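Local coordinates for protein mevalonate kinase, putative (Leishmania major, PDB 2HFS) that probably catalyses the ATP-dependent phosphorylation of (R)-mevalonate to (R)-5-phosphomevalonate, an early step in isoprenoid and sterol biosynthesis, at residues V22-V30 / L248-I259; D260-V270 / K282-A292. All coordinates share one frame; numbering follows the deposited sequence.

Contact 1 packs strand 17-25 and its following loop on helix 242-258, and contact 2 starts at the turn that ends this helix; the two follow one another in the chain and also touch in space. Contact 1 is wholly buried and rests on two phenylalanine rings, a weak hydrogen bond to a side-chain amide and a water. Contact 2 belongs to the C-terminal part, where helix 264-275 covers strands 280-284 and 291-296 of the four-stranded antiparallel sheet; its leucine-centred interior gives way to an exposed aspartate and an arginine. Hydrogen bonds, among them His-253 to Glu-267, and a lysine-glutamate salt bridge connect the contacts.

Contact 1 (V22-V30 / L248-I259); sequences VILFGEHFV and LMNANHDLCRQI
Phe-25 lies against helix 242-258 at Leu-248, Met-249 and Asn-252, and its side chain can be traced outward atom by atom. Phe-25 CB is 3.6 Å from Asn-252 OD1, and Phe-25 CD1 comes closer to that same oxygen, at 3.3 Å; the ring and amide planes are nearly parallel, 15° apart. Further out, Phe-25 CE1 reaches the helix backbone, 3.6 Å from Leu-248 C, which sits at the ring edge near its plane. At the far end Phe-25 CZ rests 3.4 Å from CG of Met-249, a selenomethionine whose side chain crosses that of Phe-25 at about a right angle.

Segment 22-30 carries a sequence, VILFGEH, that matches the first conserved motif of GHMP kinases. Its strand 22-25 crosses the helix almost perpendicularly (97° between axes), and Leu-24 with Phe-25, both facing Ile-37, forms a classic beta bulge. Just past the bulge, Asn-252 takes over: with CG anti to the backbone N (chi1 -160°), its amide points at the turn, and Asn-252 OD1 accepts a weak bond from Gly-26 N at 3.1 Å. The other end of the amide is used as well, since Asn-252 ND2 donates to a water at 3.0 Å. Three hydrogen bonds grip that water, which in turn donates to Glu-27 O and to Glu-27 OE2, a carboxylate oxygen also salt-bridged to Lys-282.

The same water lies in plane at the edge of the Phe-29 ring. That ring extends toward the C-terminal end of the helix, where Phe-29 CE1 lies near Leu-255 CB and, just beyond the helix, Phe-29 CZ is 4.0 Å from Ile-259 CG2. Ile-259 CD1 packs obliquely on His-28, 3.7 Å from its CB, while His-28 NE2 is bonded to Thr-286 O.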
loop_
_atom_site.group_PDB
_atom_site.type_symbol
_atom_site.label_atom_id
_atom_site.label_comp_id
_atom_site.label_asym_id
_atom_site.label_seq_id
_atom_site.Cartn_x
_atom_site.Cartn_y
_atom_site.Cartn_z
ATOM N N VAL A 22 2.469 0.280 2.815
ATOM C CA VAL A 22 2.253 1.438 3.691
ATOM C C VAL A 22 3.205 2.569 3.281
ATOM O O VAL A 22 4.305 2.316 2.823
ATOM C CB VAL A 22 2.426 1.133 5.224
ATOM C CG1 VAL A 22 1.616 -0.095 5.643
ATOM C CG2 VAL A 22 3.884 0.954 5.608
ATOM N N ILE A 23 2.777 3.808 3.443
ATOM C CA ILE A 23 3.691 4.918 3.229
ATOM C C ILE A 23 4.353 5.282 4.550
ATOM O O ILE A 23 3.679 5.682 5.512
ATOM C CB ILE A 23 2.967 6.116 2.604
ATOM C CG1 ILE A 23 2.318 5.718 1.286
ATOM C CG2 ILE A 23 3.963 7.235 2.357
ATOM C CD1 ILE A 23 1.161 6.587 0.893
ATOM N N LEU A 24 5.672 5.113 4.611
ATOM C CA LEU A 24 6.413 5.431 5.815
ATOM C C LEU A 24 6.666 6.923 5.922
ATOM O O LEU A 24 6.477 7.509 6.986
ATOM C CB LEU A 24 7.729 4.658 5.876
ATOM C CG LEU A 24 7.605 3.152 6.099
ATOM C CD1 LEU A 24 8.993 2.623 6.359
ATOM C CD2 LEU A 24 6.662 2.840 7.270
ATOM N N PHE A 25 7.078 7.525 4.811
ATOM C CA PHE A 25 7.291 8.975 4.731
ATOM C C PHE A 25 6.753 9.595 3.466
ATOM O O PHE A 25 6.890 9.032 2.390
ATOM C CB PHE A 25 8.784 9.310 4.792
ATOM C CG PHE A 25 9.419 9.014 6.129
ATOM C CD1 PHE A 25 9.514 10.015 7.101
ATOM C CD2 PHE A 25 9.914 7.752 6.415
ATOM C CE1 PHE A 25 10.079 9.762 8.323
ATOM C CE2 PHE A 25 10.500 7.489 7.660
ATOM C CZ PHE A 25 10.576 8.498 8.618
ATOM N N GLY A 26 6.115 10.752 3.609
ATOM C CA GLY A 26 5.998 11.696 2.514
ATOM C C GLY A 26 4.717 11.698 1.695
ATOM O O GLY A 26 4.684 12.264 0.623
ATOM N N GLU A 27 3.660 11.076 2.209
ATOM C CA GLU A 27 2.322 11.288 1.657
ATOM C C GLU A 27 2.021 12.789 1.555
ATOM O O GLU A 27 2.386 13.581 2.444
ATOM C CB GLU A 27 1.241 10.637 2.507
ATOM C CG GLU A 27 1.306 10.976 3.984
ATOM C CD GLU A 27 2.218 10.011 4.730
ATOM O OE1 GLU A 27 1.816 8.832 4.908
ATOM O OE2 GLU A 27 3.348 10.408 5.100
ATOM N N HIS A 28 1.337 13.167 0.482
ATOM C CA HIS A 28 0.994 14.575 0.215
ATOM C C HIS A 28 2.133 15.474 -0.257
ATOM O O HIS A 28 1.993 16.183 -1.262
ATOM C CB HIS A 28 0.217 15.188 1.394
ATOM C CG HIS A 28 -1.139 14.590 1.561
ATOM N ND1 HIS A 28 -2.181 14.880 0.708
ATOM C CD2 HIS A 28 -1.611 13.677 2.442
ATOM C CE1 HIS A 28 -3.244 14.182 1.064
ATOM N NE2 HIS A 28 -2.921 13.429 2.103
ATOM N N PHE A 29 3.267 15.443 0.437
ATOM C CA PHE A 29 4.414 16.276 0.041
ATOM C C PHE A 29 5.060 15.803 -1.261
ATOM O O PHE A 29 5.628 16.605 -2.032
ATOM C CB PHE A 29 5.436 16.332 1.171
ATOM C CG PHE A 29 4.924 17.036 2.401
ATOM C CD1 PHE A 29 4.602 16.322 3.549
ATOM C CD2 PHE A 29 4.732 18.420 2.397
ATOM C CE1 PHE A 29 4.111 16.977 4.686
ATOM C CE2 PHE A 29 4.262 19.088 3.543
ATOM C CZ PHE A 29 3.939 18.353 4.685
ATOM N N VAL A 30 4.949 14.502 -1.506
ATOM C CA VAL A 30 5.401 13.886 -2.749
ATOM C C VAL A 30 4.722 14.482 -4.001
ATOM O O VAL A 30 5.347 14.594 -5.066
ATOM C CB VAL A 30 5.198 12.349 -2.688
ATOM C CG1 VAL A 30 3.692 11.990 -2.610
ATOM C CG2 VAL A 30 5.873 11.658 -3.854
ATOM N N LEU A 248 11.698 10.493 13.454
ATOM C CA LEU A 248 11.452 11.178 12.181
ATOM C C LEU A 248 10.025 10.953 11.680
ATOM O O LEU A 248 9.386 11.878 11.180
ATOM C CB LEU A 248 12.477 10.740 11.120
ATOM C CG LEU A 248 13.922 11.238 11.341
ATOM C CD1 LEU A 248 14.921 10.302 10.720
ATOM C CD2 LEU A 248 14.117 12.668 10.824
HETATM N N MSE A 249 9.533 9.724 11.828
HETATM C CA MSE A 249 8.129 9.429 11.560
HETATM C C MSE A 249 7.215 10.332 12.397
HETATM O O MSE A 249 6.240 10.868 11.894
HETATM C CB MSE A 249 7.815 7.944 11.824
HETATM C CG MSE A 249 8.310 6.998 10.730
HETATM SE SE MSE A 249 8.233 5.198 11.388
HETATM C CE MSE A 249 6.298 4.915 11.285
ATOM N N ASN A 250 7.535 10.507 13.672
ATOM C CA ASN A 250 6.765 11.419 14.536
ATOM C C ASN A 250 6.784 12.844 13.998
ATOM O O ASN A 250 5.764 13.551 13.982
ATOM C CB ASN A 250 7.314 11.383 15.970
ATOM C CG ASN A 250 6.971 10.106 16.685
ATOM O OD1 ASN A 250 6.069 9.389 16.269
ATOM N ND2 ASN A 250 7.681 9.818 17.783
ATOM N N ALA A 251 7.965 13.256 13.543
ATOM C CA ALA A 251 8.145 14.594 13.001
ATOM C C ALA A 251 7.317 14.744 11.741
ATOM O O ALA A 251 6.709 15.791 11.516
ATOM C CB ALA A 251 9.616 14.854 12.705
ATOM N N ASN A 252 7.309 13.694 10.924
ATOM C CA ASN A 252 6.511 13.680 9.706
ATOM C C ASN A 252 5.030 13.781 10.005
ATOM O O ASN A 252 4.332 14.563 9.365
ATOM C CB ASN A 252 6.787 12.412 8.858
ATOM C CG ASN A 252 6.368 12.566 7.370
ATOM O OD1 ASN A 252 6.663 11.682 6.562
ATOM N ND2 ASN A 252 5.690 13.665 7.012
ATOM N N HIS A 253 4.538 13.000 10.963
ATOM C CA HIS A 253 3.136 13.120 11.374
ATOM C C HIS A 253 2.818 14.558 11.767
ATOM O O HIS A 253 1.807 15.127 11.365
ATOM C CB HIS A 253 2.824 12.210 12.563
ATOM C CG HIS A 253 1.392 12.259 12.981
ATOM N ND1 HIS A 253 0.395 11.593 12.297
ATOM C CD2 HIS A 253 0.777 12.926 13.987
ATOM C CE1 HIS A 253 -0.766 11.828 12.874
ATOM N NE2 HIS A 253 -0.562 12.622 13.911
ATOM N N ASP A 254 3.700 15.152 12.565
ATOM C CA ASP A 254 3.510 16.531 12.984
ATOM C C ASP A 254 3.275 17.443 11.778
ATOM O O ASP A 254 2.300 18.191 11.754
ATOM C CB ASP A 254 4.690 17.002 13.820
ATOM C CG ASP A 254 4.271 17.909 14.949
ATOM O OD1 ASP A 254 3.129 17.741 15.443
ATOM O OD2 ASP A 254 5.025 18.776 15.435
ATOM N N LEU A 255 4.127 17.337 10.755
ATOM C CA LEU A 255 3.954 18.118 9.509
ATOM C C LEU A 255 2.621 17.851 8.776
ATOM O O LEU A 255 2.026 18.760 8.187
ATOM C CB LEU A 255 5.137 17.878 8.568
ATOM C CG LEU A 255 6.422 18.567 9.030
ATOM C CD1 LEU A 255 7.593 18.078 8.216
ATOM C CD2 LEU A 255 6.301 20.092 8.950
ATOM N N CYS A 256 2.176 16.598 8.810
ATOM C CA CYS A 256 0.882 16.193 8.228
ATOM C C CYS A 256 -0.274 16.836 8.947
ATOM O O CYS A 256 -1.233 17.249 8.320
ATOM C CB CYS A 256 0.731 14.674 8.253
ATOM S SG CYS A 256 1.831 13.906 7.051
ATOM N N ARG A 257 -0.175 16.939 10.273
ATOM C CA ARG A 257 -1.175 17.666 11.044
ATOM C C ARG A 257 -1.244 19.128 10.586
ATOM O O ARG A 257 -2.322 19.703 10.546
ATOM C CB ARG A 257 -0.871 17.641 12.543
ATOM C CG ARG A 257 -0.860 16.276 13.210
ATOM C CD ARG A 257 -0.786 16.398 14.721
ATOM N NE ARG A 257 -1.965 17.082 15.269
ATOM C CZ ARG A 257 -2.105 17.408 16.553
ATOM N NH1 ARG A 257 -1.143 17.111 17.420
ATOM N NH2 ARG A 257 -3.200 18.036 16.967
ATOM N N GLN A 258 -0.097 19.705 10.215
ATOM C CA GLN A 258 -0.006 21.127 9.860
ATOM C C GLN A 258 -0.518 21.436 8.456
ATOM O O GLN A 258 -0.764 22.599 8.141
ATOM C CB GLN A 258 1.426 21.646 10.031
ATOM C CG GLN A 258 1.958 21.477 11.456
ATOM C CD GLN A 258 3.300 22.137 11.687
ATOM O OE1 GLN A 258 3.475 23.329 11.424
ATOM N NE2 GLN A 258 4.233 21.382 12.238
ATOM N N ILE A 259 -0.675 20.410 7.619
ATOM C CA ILE A 259 -1.347 20.589 6.325
ATOM C C ILE A 259 -2.793 20.105 6.401
ATOM O O ILE A 259 -3.459 19.905 5.375
ATOM C CB ILE A 259 -0.584 19.928 5.149
ATOM C CG1 ILE A 259 -0.387 18.425 5.387
ATOM C CG2 ILE A 259 0.731 20.653 4.896
ATOM C CD1 ILE A 259 -0.172 17.642 4.100
HETATM O O HOH W 1 4.053 13.043 4.600
#

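Contact 2 (D260-V270 / K282-A292)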
loop_
_atom_site.group_PDB
_atom_site.type_symbol
_atom_site.label_atom_id
_atom_site.label_comp_id
_atom_site.label_asym_id
_atom_site.label_seq_id
_atom_site.Cartn_x
_atom_site.Cartn_y
_atom_site.Cartn_z
ATOM N N ASP A 260 -3.250 19.912 7.641
ATOM C CA ASP A 260 -4.625 19.555 7.951
ATOM C C ASP A 260 -5.087 18.245 7.291
ATOM O O ASP A 260 -6.186 18.193 6.718
ATOM C CB ASP A 260 -5.538 20.725 7.546
ATOM C CG ASP A 260 -6.967 20.547 7.997
ATOM O OD1 ASP A 260 -7.189 19.998 9.092
ATOM O OD2 ASP A 260 -7.933 20.931 7.297
ATOM N N VAL A 261 -4.243 17.211 7.323
ATOM C CA VAL A 261 -4.669 15.894 6.814
ATOM C C VAL A 261 -4.788 14.817 7.895
ATOM O O VAL A 261 -5.007 13.656 7.582
ATOM C CB VAL A 261 -3.814 15.383 5.609
ATOM C CG1 VAL A 261 -3.838 16.395 4.441
ATOM C CG2 VAL A 261 -2.374 15.060 6.021
ATOM N N SER A 262 -4.664 15.193 9.166
ATOM C CA SER A 262 -4.986 14.235 10.246
ATOM C C SER A 262 -6.465 14.329 10.634
ATOM O O SER A 262 -7.245 14.969 9.930
ATOM C CB SER A 262 -4.059 14.385 11.464
ATOM O OG SER A 262 -4.298 13.335 12.410
ATOM N N CYS A 263 -6.840 13.670 11.729
ATOM C CA CYS A 263 -8.176 13.732 12.310
ATOM C C CYS A 263 -8.165 13.170 13.756
ATOM O O CYS A 263 -7.204 12.522 14.164
ATOM C CB CYS A 263 -9.172 12.982 11.419
ATOM S SG CYS A 263 -8.996 11.186 11.443
ATOM N N ARG A 264 -9.234 13.406 14.513
ATOM C CA ARG A 264 -9.351 12.946 15.908
ATOM C C ARG A 264 -8.991 11.461 16.088
ATOM O O ARG A 264 -8.274 11.087 17.029
ATOM C CB ARG A 264 -10.779 13.204 16.418
ATOM C CG ARG A 264 -11.086 12.675 17.805
ATOM C CD ARG A 264 -12.601 12.642 18.134
ATOM N NE ARG A 264 -13.297 11.565 17.421
ATOM C CZ ARG A 264 -14.613 11.514 17.190
ATOM N NH1 ARG A 264 -15.424 12.486 17.599
ATOM N NH2 ARG A 264 -15.119 10.482 16.525
ATOM N N GLU A 265 -9.510 10.629 15.190
ATOM C CA GLU A 265 -9.314 9.181 15.259
ATOM C C GLU A 265 -7.844 8.819 15.038
ATOM O O GLU A 265 -7.282 8.000 15.759
ATOM C CB GLU A 265 -10.212 8.453 14.256
ATOM C CG GLU A 265 -11.698 8.543 14.574
ATOM C CD GLU A 265 -12.342 9.808 14.032
ATOM O OE1 GLU A 265 -11.646 10.593 13.341
ATOM O OE2 GLU A 265 -13.554 10.008 14.273
ATOM N N LEU A 266 -7.227 9.444 14.050
ATOM C CA LEU A 266 -5.807 9.241 13.822
ATOM C C LEU A 266 -4.971 9.721 15.004
ATOM O O LEU A 266 -4.034 9.052 15.418
ATOM C CB LEU A 266 -5.362 9.920 12.523
ATOM C CG LEU A 266 -5.800 9.195 11.242
ATOM C CD1 LEU A 266 -5.523 10.080 10.039
ATOM C CD2 LEU A 266 -5.104 7.847 11.107
ATOM N N GLU A 267 -5.294 10.896 15.534
ATOM C CA GLU A 267 -4.538 11.420 16.672
ATOM C C GLU A 267 -4.604 10.461 17.880
ATOM O O GLU A 267 -3.590 10.185 18.528
ATOM C CB GLU A 267 -5.041 12.821 17.031
ATOM C CG GLU A 267 -4.687 13.858 15.977
ATOM C CD GLU A 267 -3.190 13.924 15.696
ATOM O OE1 GLU A 267 -2.385 14.068 16.662
ATOM O OE2 GLU A 267 -2.814 13.834 14.506
ATOM N N SER A 268 -5.786 9.924 18.148
ATOM C CA SER A 268 -5.985 8.991 19.267
ATOM C C SER A 268 -5.094 7.746 19.138
ATOM O O SER A 268 -4.400 7.339 20.087
ATOM C CB SER A 268 -7.463 8.602 19.375
ATOM O OG SER A 268 -7.648 7.592 20.346
ATOM N N ILE A 269 -5.085 7.182 17.942
ATOM C CA ILE A 269 -4.250 6.030 17.618
ATOM C C ILE A 269 -2.761 6.335 17.823
ATOM O O ILE A 269 -2.081 5.625 18.576
ATOM C CB ILE A 269 -4.540 5.538 16.174
ATOM C CG1 ILE A 269 -6.006 5.108 16.023
ATOM C CG2 ILE A 269 -3.633 4.373 15.769
ATOM C CD1 ILE A 269 -6.446 4.871 14.560
ATOM N N VAL A 270 -2.262 7.391 17.181
ATOM C CA VAL A 270 -0.825 7.685 17.282
ATOM C C VAL A 270 -0.372 7.969 18.734
ATOM O O VAL A 270 0.705 7.532 19.140
ATOM C CB VAL A 270 -0.309 8.726 16.260
ATOM C CG1 VAL A 270 -0.583 8.258 14.822
ATOM C CG2 VAL A 270 -0.851 10.122 16.524
ATOM N N LYS A 282 2.461 7.438 12.968
ATOM C CA LYS A 282 1.961 8.530 12.146
ATOM C C LYS A 282 0.855 8.008 11.267
ATOM O O LYS A 282 0.767 6.805 11.008
ATOM C CB LYS A 282 3.084 9.114 11.267
ATOM C CG LYS A 282 3.767 8.073 10.342
ATOM C CD LYS A 282 4.874 8.702 9.487
ATOM C CE LYS A 282 4.338 9.566 8.325
ATOM N NZ LYS A 282 3.756 8.725 7.236
ATOM N N LEU A 283 0.047 8.920 10.760
ATOM C CA LEU A 283 -0.910 8.560 9.723
ATOM C C LEU A 283 -0.137 8.062 8.508
ATOM O O LEU A 283 1.007 8.446 8.300
ATOM C CB LEU A 283 -1.784 9.743 9.325
ATOM C CG LEU A 283 -1.234 10.989 8.639
ATOM C CD1 LEU A 283 -1.044 10.894 7.088
ATOM C CD2 LEU A 283 -2.251 12.107 8.972
ATOM N N SER A 284 -0.768 7.214 7.709
ATOM C CA SER A 284 -0.113 6.669 6.517
ATOM C C SER A 284 -1.042 6.822 5.330
ATOM O O SER A 284 -2.111 6.220 5.309
ATOM C CB SER A 284 0.227 5.190 6.711
ATOM O OG SER A 284 0.797 4.657 5.526
ATOM N N GLY A 285 -0.634 7.622 4.351
ATOM C CA GLY A 285 -1.404 7.747 3.120
ATOM C C GLY A 285 -2.240 9.004 3.112
ATOM O O GLY A 285 -1.773 10.067 3.505
ATOM N N THR A 286 -3.491 8.866 2.679
ATOM C CA THR A 286 -4.368 10.019 2.429
ATOM C C THR A 286 -4.640 10.830 3.690
ATOM O O THR A 286 -4.712 12.049 3.636
ATOM C CB THR A 286 -5.692 9.549 1.787
ATOM O OG1 THR A 286 -5.413 9.013 0.495
ATOM C CG2 THR A 286 -6.657 10.722 1.513
ATOM N N GLY A 287 -4.782 10.142 4.815
ATOM C CA GLY A 287 -5.150 10.773 6.076
ATOM C C GLY A 287 -6.638 11.039 6.144
ATOM O O GLY A 287 -7.401 10.617 5.257
ATOM N N ARG A 288 -7.050 11.762 7.193
ATOM C CA ARG A 288 -8.463 12.100 7.459
ATOM C C ARG A 288 -9.312 10.826 7.524
ATOM O O ARG A 288 -10.449 10.785 7.044
ATOM C CB ARG A 288 -9.026 13.078 6.412
ATOM C CG ARG A 288 -8.204 14.361 6.212
ATOM C CD ARG A 288 -8.919 15.385 5.333
ATOM N NE ARG A 288 -8.302 16.708 5.387
ATOM C CZ ARG A 288 -8.504 17.667 4.479
ATOM N NH1 ARG A 288 -9.310 17.447 3.444
ATOM N NH2 ARG A 288 -7.903 18.848 4.605
ATOM N N GLY A 289 -8.728 9.776 8.092
ATOM C CA GLY A 289 -9.310 8.440 8.042
ATOM C C GLY A 289 -8.234 7.452 7.640
ATOM O O GLY A 289 -7.038 7.720 7.791
ATOM N N GLY A 290 -8.637 6.316 7.096
ATOM C CA GLY A 290 -7.665 5.361 6.578
ATOM C C GLY A 290 -6.839 4.739 7.699
ATOM O O GLY A 290 -7.374 4.433 8.766
ATOM N N ILE A 291 -5.535 4.608 7.462
ATOM C CA ILE A 291 -4.635 3.879 8.353
ATOM C C ILE A 291 -3.563 4.766 8.981
ATOM O O ILE A 291 -3.203 5.839 8.432
ATOM C CB ILE A 291 -3.918 2.670 7.628
ATOM C CG1 ILE A 291 -3.162 3.114 6.354
ATOM C CG2 ILE A 291 -4.914 1.546 7.331
ATOM C CD1 ILE A 291 -1.946 2.207 6.012
ATOM N N ALA A 292 -3.071 4.292 10.127
ATOM C CA ALA A 292 -1.854 4.790 10.740
ATOM C C ALA A 292 -0.881 3.637 10.830
ATOM O O ALA A 292 -1.278 2.471 10.749
ATOM C CB ALA A 292 -2.123 5.357 12.130
HETATM O O HOH W 2 -7.875 21.556 3.970
#
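Leu-266 is the packed centre of this contact, its two methyls fitted against the glycine-rich turn between strands 282-284 and 291-292. Leu-266 CD1 is 3.8 Å from Leu-283 CB and 3.6 Å from Gly-289 O, and Leu-266 CD2 lies 4.0 Å from Ala-292 CB, which Ile-269 and Val-270 also approach. The helix, inclined at 126° to strand 282-284, begins with Cys-263 as N-cap: Cys-263 SG accepts from Leu-266 N at 3.6 Å. The segment KLSGTGRGG resembles the conserved third motif of GHMP kinases, a glycine-rich loop.

At the other end the packing opens toward solvent. Asp-260, exposed and the C-prime residue of a Schellman motif closing helix 242-258, meets Arg-288, whose chain runs extended from CG to NE (chi2 -171°) past the backbone of Val-261. Arg-288 NE and NH2 both point to one atom, Asp-260 O, at 2.9 and 2.8 Å, with the oxygen at the edge of the guanidinium plane. The carboxylate makes a longer salt bridge, Asp-260 OD2 to Arg-288 NH2 3.4 Å, with the planes 59° apart, and a water in the guanidinium plane accepts from the other N-H of Arg-288 NH2. Nearby, Arg-288 N gives a weak bond to Val-261 O. The two N-H bonds to Asp-260 O thus hold the guanidinium's rotation, a salt bridge from NH1 to Asp-207 adds to this, and the two carboxylates probably balance its charge.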